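Local structure of AvrA (Salmonella typhimurium, 6BE0) at residues A[230-234]-A[235-239]; A[243-246]-A[247-250]. The protein probably transfers acetyl groups from acetyl-CoA to serine and threonine residues of target proteins, as a bacterial effector of the YopJ family that binds inositol hexakisphosphate. All coordinates share one frame; numbering follows the deposited sequence.

Contact 1: A[230-234]-A[235-239]. With IHP (inositol hexakisphosphate), chain B.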
# COMPACT_ATOMS: atom_id res chain seq x y z
N ARG A 230 -4.11 15.30 3.92
CA ARG A 230 -4.42 16.50 3.14
C ARG A 230 -4.09 16.31 1.66
O ARG A 230 -4.57 17.06 0.81
CB ARG A 230 -3.66 17.70 3.69
CG ARG A 230 -3.88 17.96 5.17
CD ARG A 230 -3.00 19.09 5.66
NE ARG A 230 -2.97 19.16 7.12
CZ ARG A 230 -2.15 19.94 7.82
NH1 ARG A 230 -1.28 20.73 7.20
NH2 ARG A 230 -2.19 19.93 9.15
N TYR A 231 -3.27 15.30 1.36
CA TYR A 231 -2.82 15.04 -0.00
C TYR A 231 -3.61 13.93 -0.68
O TYR A 231 -3.99 14.05 -1.85
CB TYR A 231 -1.34 14.67 -0.01
CG TYR A 231 -0.38 15.84 0.08
CD1 TYR A 231 -0.08 16.60 -1.04
CD2 TYR A 231 0.22 16.18 1.28
CE1 TYR A 231 0.80 17.67 -0.97
CE2 TYR A 231 1.09 17.25 1.37
CZ TYR A 231 1.38 17.99 0.24
OH TYR A 231 2.25 19.05 0.33
N LEU A 232 -3.86 12.85 0.05
CA LEU A 232 -4.33 11.61 -0.56
C LEU A 232 -5.86 11.51 -0.63
O LEU A 232 -6.56 12.04 0.23
CB LEU A 232 -3.77 10.42 0.22
CG LEU A 232 -2.24 10.42 0.33
CD1 LEU A 232 -1.75 9.26 1.19
CD2 LEU A 232 -1.60 10.35 -1.05
N PRO A 233 -6.37 10.82 -1.66
CA PRO A 233 -7.81 10.69 -1.89
C PRO A 233 -8.47 9.64 -1.00
O PRO A 233 -7.77 8.88 -0.32
CB PRO A 233 -7.89 10.28 -3.36
CG PRO A 233 -6.66 9.50 -3.58
CD PRO A 233 -5.60 10.13 -2.71
N VAL A 234 -9.80 9.59 -1.02
CA VAL A 234 -10.57 8.75 -0.11
C VAL A 234 -10.33 7.26 -0.35
O VAL A 234 -10.33 6.47 0.59
CB VAL A 234 -12.09 9.03 -0.26
CG1 VAL A 234 -12.89 8.21 0.75
CG2 VAL A 234 -12.37 10.52 -0.09
N SER A 235 -10.11 6.88 -1.60
CA SER A 235 -9.99 5.48 -1.99
C SER A 235 -8.82 4.76 -1.31
O SER A 235 -8.77 3.54 -1.28
CB SER A 235 -9.85 5.36 -3.50
OG SER A 235 -8.69 6.03 -3.96
N PHE A 236 -7.89 5.54 -0.76
CA PHE A 236 -6.73 4.97 -0.07
C PHE A 236 -7.08 4.44 1.32
O PHE A 236 -6.35 3.63 1.88
CB PHE A 236 -5.63 6.02 0.05
CG PHE A 236 -4.78 6.15 -1.19
CD1 PHE A 236 -5.36 6.27 -2.44
CD2 PHE A 236 -3.39 6.16 -1.09
CE1 PHE A 236 -4.58 6.38 -3.57
CE2 PHE A 236 -2.61 6.27 -2.22
CZ PHE A 236 -3.20 6.39 -3.46
N TYR A 237 -8.21 4.90 1.86
CA TYR A 237 -8.56 4.64 3.25
C TYR A 237 -9.71 3.65 3.41
O TYR A 237 -10.31 3.56 4.48
CB TYR A 237 -8.93 5.96 3.94
CG TYR A 237 -7.79 6.94 3.96
CD1 TYR A 237 -7.03 7.12 5.11
CD2 TYR A 237 -7.46 7.68 2.84
CE1 TYR A 237 -5.98 8.02 5.13
CE2 TYR A 237 -6.42 8.58 2.85
CZ TYR A 237 -5.68 8.74 4.00
OH TYR A 237 -4.63 9.64 4.02
N LYS A 238 -10.01 2.91 2.36
CA LYS A 238 -11.13 1.97 2.40
C LYS A 238 -10.88 0.84 3.39
O LYS A 238 -11.82 0.33 4.00
CB LYS A 238 -11.39 1.41 1.01
CG LYS A 238 -11.79 2.46 -0.02
CD LYS A 238 -12.02 1.86 -1.39
CE LYS A 238 -13.20 0.89 -1.39
NZ LYS A 238 -13.56 0.44 -2.76
N HIS A 239 -9.62 0.45 3.54
CA HIS A 239 -9.25 -0.65 4.42
C HIS A 239 -8.71 -0.18 5.77
O HIS A 239 -8.12 -0.96 6.51
CB HIS A 239 -8.20 -1.54 3.75
CG HIS A 239 -8.66 -2.17 2.47
ND1 HIS A 239 -9.62 -3.16 2.44
CD2 HIS A 239 -8.30 -1.94 1.19
CE1 HIS A 239 -9.83 -3.52 1.19
NE2 HIS A 239 -9.05 -2.80 0.41
C1 IHP B . -12.55 -2.28 -7.22
C2 IHP B . -11.53 -2.67 -6.16
C3 IHP B . -12.20 -2.87 -4.81
C4 IHP B . -13.34 -3.86 -4.91
C5 IHP B . -14.39 -3.29 -5.85
C6 IHP B . -13.82 -3.13 -7.25
O11 IHP B . -11.90 -2.33 -8.48
P1 IHP B . -11.46 -0.95 -9.15
O21 IHP B . -10.11 -1.13 -9.82
O31 IHP B . -11.34 0.14 -8.11
O41 IHP B . -12.48 -0.55 -10.19
O12 IHP B . -10.82 -3.86 -6.55
P2 IHP B . -9.26 -3.80 -6.81
O22 IHP B . -8.92 -2.69 -7.78
O32 IHP B . -8.51 -3.55 -5.52
O42 IHP B . -8.80 -5.12 -7.40
O13 IHP B . -11.24 -3.30 -3.84
P3 IHP B . -10.81 -2.30 -2.67
O23 IHP B . -9.33 -2.44 -2.41
O33 IHP B . -11.12 -0.87 -3.03
O43 IHP B . -11.56 -2.66 -1.42
O14 IHP B . -13.86 -4.18 -3.61
P4 IHP B . -14.73 -3.16 -2.70
O24 IHP B . -14.22 -3.21 -1.28
O34 IHP B . -14.63 -1.74 -3.20
O44 IHP B . -16.17 -3.59 -2.69
O15 IHP B . -15.56 -4.12 -5.89
P5 IHP B . -16.96 -3.43 -6.14
O25 IHP B . -16.77 -2.03 -6.69
O35 IHP B . -17.75 -4.25 -7.13
O45 IHP B . -17.75 -3.34 -4.85
O16 IHP B . -13.57 -4.40 -7.83
P6 IHP B . -14.11 -4.70 -9.27
O26 IHP B . -13.99 -6.17 -9.56
O36 IHP B . -15.56 -4.29 -9.37
O46 IHP B . -13.31 -3.94 -10.30
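Pro233 packs its ring against Phe236: CD sits over one face of the aromatic ring, toward its rim, in a CH-pi contact 4.2 Å from the ring centroid. Pro233 CG reaches Phe236 CD1 at 3.7 Å. Leu232 touches both aromatic side chains, its CD1 meeting Phe236 CD2 and its CB lying at the edge of the Tyr237 ring, 4.2 Å from CE2. The Tyr237 hydroxyl is hydrogen-bonded to Asp229.

In the backbone, a short 3-10 turn is held by Tyr237 N donating to Val234 O at 2.9 Å, with a weak bond from Phe236 N to Pro233 O beside it.

Past the turn come the polar contacts with inositol hexakisphosphate. Lys238, its chain bent at the third torsion (chi3 64°), spans two phosphates: NZ bonds O33 at 2.8 Å and, very short, O34 at 2.5 Å. His239 NE2 donates to O23 at 2.9 Å, an oxygen near the ring plane on the phosphate that also carries O33, while ND1 pairs with Ser287. Lys196, Lys263 and Lys291 also bond the ligand. Together with Lys238 they would offset part of the phosphate charge, with Ser287 probably setting the rotation of the imidazole.

Contact 2: A[243-246]-A[247-250]. With COA (coenzyme A), chain C.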
# COMPACT_ATOMS: atom_id res chain seq x y z
N ALA A 243 -11.70 3.20 13.55
CA ALA A 243 -12.75 4.20 13.40
C ALA A 243 -12.22 5.60 13.70
O ALA A 243 -12.56 6.56 13.02
CB ALA A 243 -13.92 3.87 14.31
N GLN A 244 -11.38 5.70 14.73
CA GLN A 244 -10.77 6.97 15.10
C GLN A 244 -9.91 7.50 13.96
O GLN A 244 -9.91 8.69 13.67
CB GLN A 244 -9.93 6.82 16.37
CG GLN A 244 -9.25 8.10 16.83
CD GLN A 244 -10.25 9.20 17.18
OE1 GLN A 244 -11.30 8.93 17.76
NE2 GLN A 244 -9.92 10.43 16.83
N ARG A 245 -9.17 6.60 13.32
CA ARG A 245 -8.29 6.97 12.22
C ARG A 245 -9.08 7.54 11.04
O ARG A 245 -8.64 8.47 10.38
CB ARG A 245 -7.47 5.76 11.76
CG ARG A 245 -6.49 6.05 10.63
CD ARG A 245 -5.40 7.03 11.03
NE ARG A 245 -4.58 7.42 9.88
CZ ARG A 245 -4.87 8.41 9.05
NH1 ARG A 245 -5.97 9.15 9.23
NH2 ARG A 245 -4.07 8.69 8.03
N LEU A 246 -10.25 6.96 10.79
CA LEU A 246 -11.13 7.46 9.74
C LEU A 246 -11.69 8.83 10.11
O LEU A 246 -11.82 9.71 9.26
CB LEU A 246 -12.27 6.48 9.47
CG LEU A 246 -11.94 5.21 8.68
CD1 LEU A 246 -13.16 4.31 8.60
CD2 LEU A 246 -11.43 5.55 7.29
N ASN A 247 -12.02 9.01 11.39
CA ASN A 247 -12.52 10.29 11.87
C ASN A 247 -11.48 11.39 11.69
O ASN A 247 -11.82 12.56 11.51
CB ASN A 247 -12.91 10.21 13.35
CG ASN A 247 -14.04 9.24 13.60
OD1 ASN A 247 -14.77 8.86 12.68
ND2 ASN A 247 -14.21 8.84 14.86
N GLU A 248 -10.21 11.01 11.74
CA GLU A 248 -9.12 11.97 11.56
C GLU A 248 -8.98 12.36 10.10
O GLU A 248 -8.60 13.49 9.78
CB GLU A 248 -7.81 11.39 12.08
CG GLU A 248 -7.77 11.22 13.59
CD GLU A 248 -6.58 10.40 14.06
OE1 GLU A 248 -5.65 10.17 13.25
OE2 GLU A 248 -6.57 9.99 15.24
N TYR A 249 -9.30 11.43 9.20
CA TYR A 249 -9.20 11.70 7.77
C TYR A 249 -10.34 12.60 7.29
O TYR A 249 -10.10 13.54 6.52
CB TYR A 249 -9.21 10.40 6.97
CG TYR A 249 -9.18 10.63 5.47
CD1 TYR A 249 -8.03 11.07 4.84
CD2 TYR A 249 -10.32 10.43 4.70
CE1 TYR A 249 -8.00 11.30 3.48
CE2 TYR A 249 -10.30 10.65 3.34
CZ TYR A 249 -9.14 11.09 2.73
OH TYR A 249 -9.11 11.31 1.38
N VAL A 250 -11.56 12.33 7.74
CA VAL A 250 -12.72 13.11 7.31
C VAL A 250 -12.70 14.51 7.91
O VAL A 250 -13.34 15.42 7.38
CB VAL A 250 -14.04 12.42 7.71
CG1 VAL A 250 -14.17 11.08 7.01
CG2 VAL A 250 -14.11 12.25 9.22
N1A COA C . -7.07 -5.36 13.68
C2A COA C . -7.91 -4.30 13.48
N3A COA C . -7.76 -3.15 14.20
C4A COA C . -6.76 -3.04 15.13
C5A COA C . -5.92 -4.09 15.34
C6A COA C . -6.09 -5.25 14.60
N6A COA C . -5.62 -6.58 14.35
N7A COA C . -5.03 -3.73 16.30
C8A COA C . -5.32 -2.46 16.69
N9A COA C . -6.38 -2.03 15.97
C1B COA C . -7.03 -0.77 16.03
C2B COA C . -8.20 -0.87 16.63
O2B COA C . -9.26 -0.98 15.65
C3B COA C . -8.36 0.50 17.49
O3B COA C . -8.72 1.59 16.64
P3B COA C . -10.14 2.33 16.87
O7A COA C . -11.26 1.42 16.44
O8A COA C . -10.30 2.68 18.32
O9A COA C . -10.18 3.60 16.04
C4B COA C . -7.13 0.71 18.01
O4B COA C . -6.17 0.23 16.93
C5B COA C . -6.96 -0.09 19.29
O5B COA C . -5.60 -0.05 19.71
P1A COA C . -5.21 0.76 21.03
O1A COA C . -6.20 1.89 21.27
O2A COA C . -5.21 -0.19 22.22
O3A COA C . -3.75 1.37 20.86
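Ala243 and Asn247 meet one turn apart at the start of helix 243-252, where Asn247 N donates to Ala243 O at 3.0 Å. The backbone N of Ala243 makes a weak bond to O7A of the 3'-phosphate of coenzyme A. Gln244 N gives the firmer bond, to O9A of that phosphate at 2.8 Å. Backbone N-H groups of the first helical turn thus receive the phosphate, where the helix dipole would favour an anion.

Gln244 O accepts from Glu248 N. With CG anti to the backbone N (chi1 180°), the Gln244 side chain crosses that of Glu248 at about a right angle and has CG 3.6 Å from Glu248 OE2; the amide and carboxylate planes stand 55° apart.

Arg245 accepts at O from Tyr249 N at 3.3 Å. Its side chain also crosses that of Glu248, with CD 3.9 Å from OE1. NH1 stays 4.2 Å from OE1, which lies well out of the guanidinium plane, so only a general charge attraction is likely. The salt bridge of Arg245 is instead made by NH2 with Asp229.

Leu246 O takes Val250 N at 3.0 Å in a nearly straight bond, and both methyls of Val250 pack against that same oxygen.

Among its neighbours, the helix lays Ala243, Leu246 and Val250 against helix 268-273, while Arg245 reaches the loop residues Leu177 and Arg181, which follow strand 170-176.

In the fold
From helix 225-228 the chain runs into the loop of contact 1, whose 3-10 turn closes before Lys238 and His239 meet inositol hexakisphosphate. It then passes into helix 243-252, where contact 2 begins at coenzyme A. The two are local and in series, neither enclosing the other, with centres about 11 Å apart. Tyr249 joins them: its ring stacks with that of Tyr237, and its OH lies 2.9 Å from Leu232 O, a probable hydrogen bond. Asp229 serves both, pairing with Tyr237 and Arg245. Together they tie a loop packed on helix 186-199 to a helix packed on helix 268-273, linking the surroundings of the two ligands.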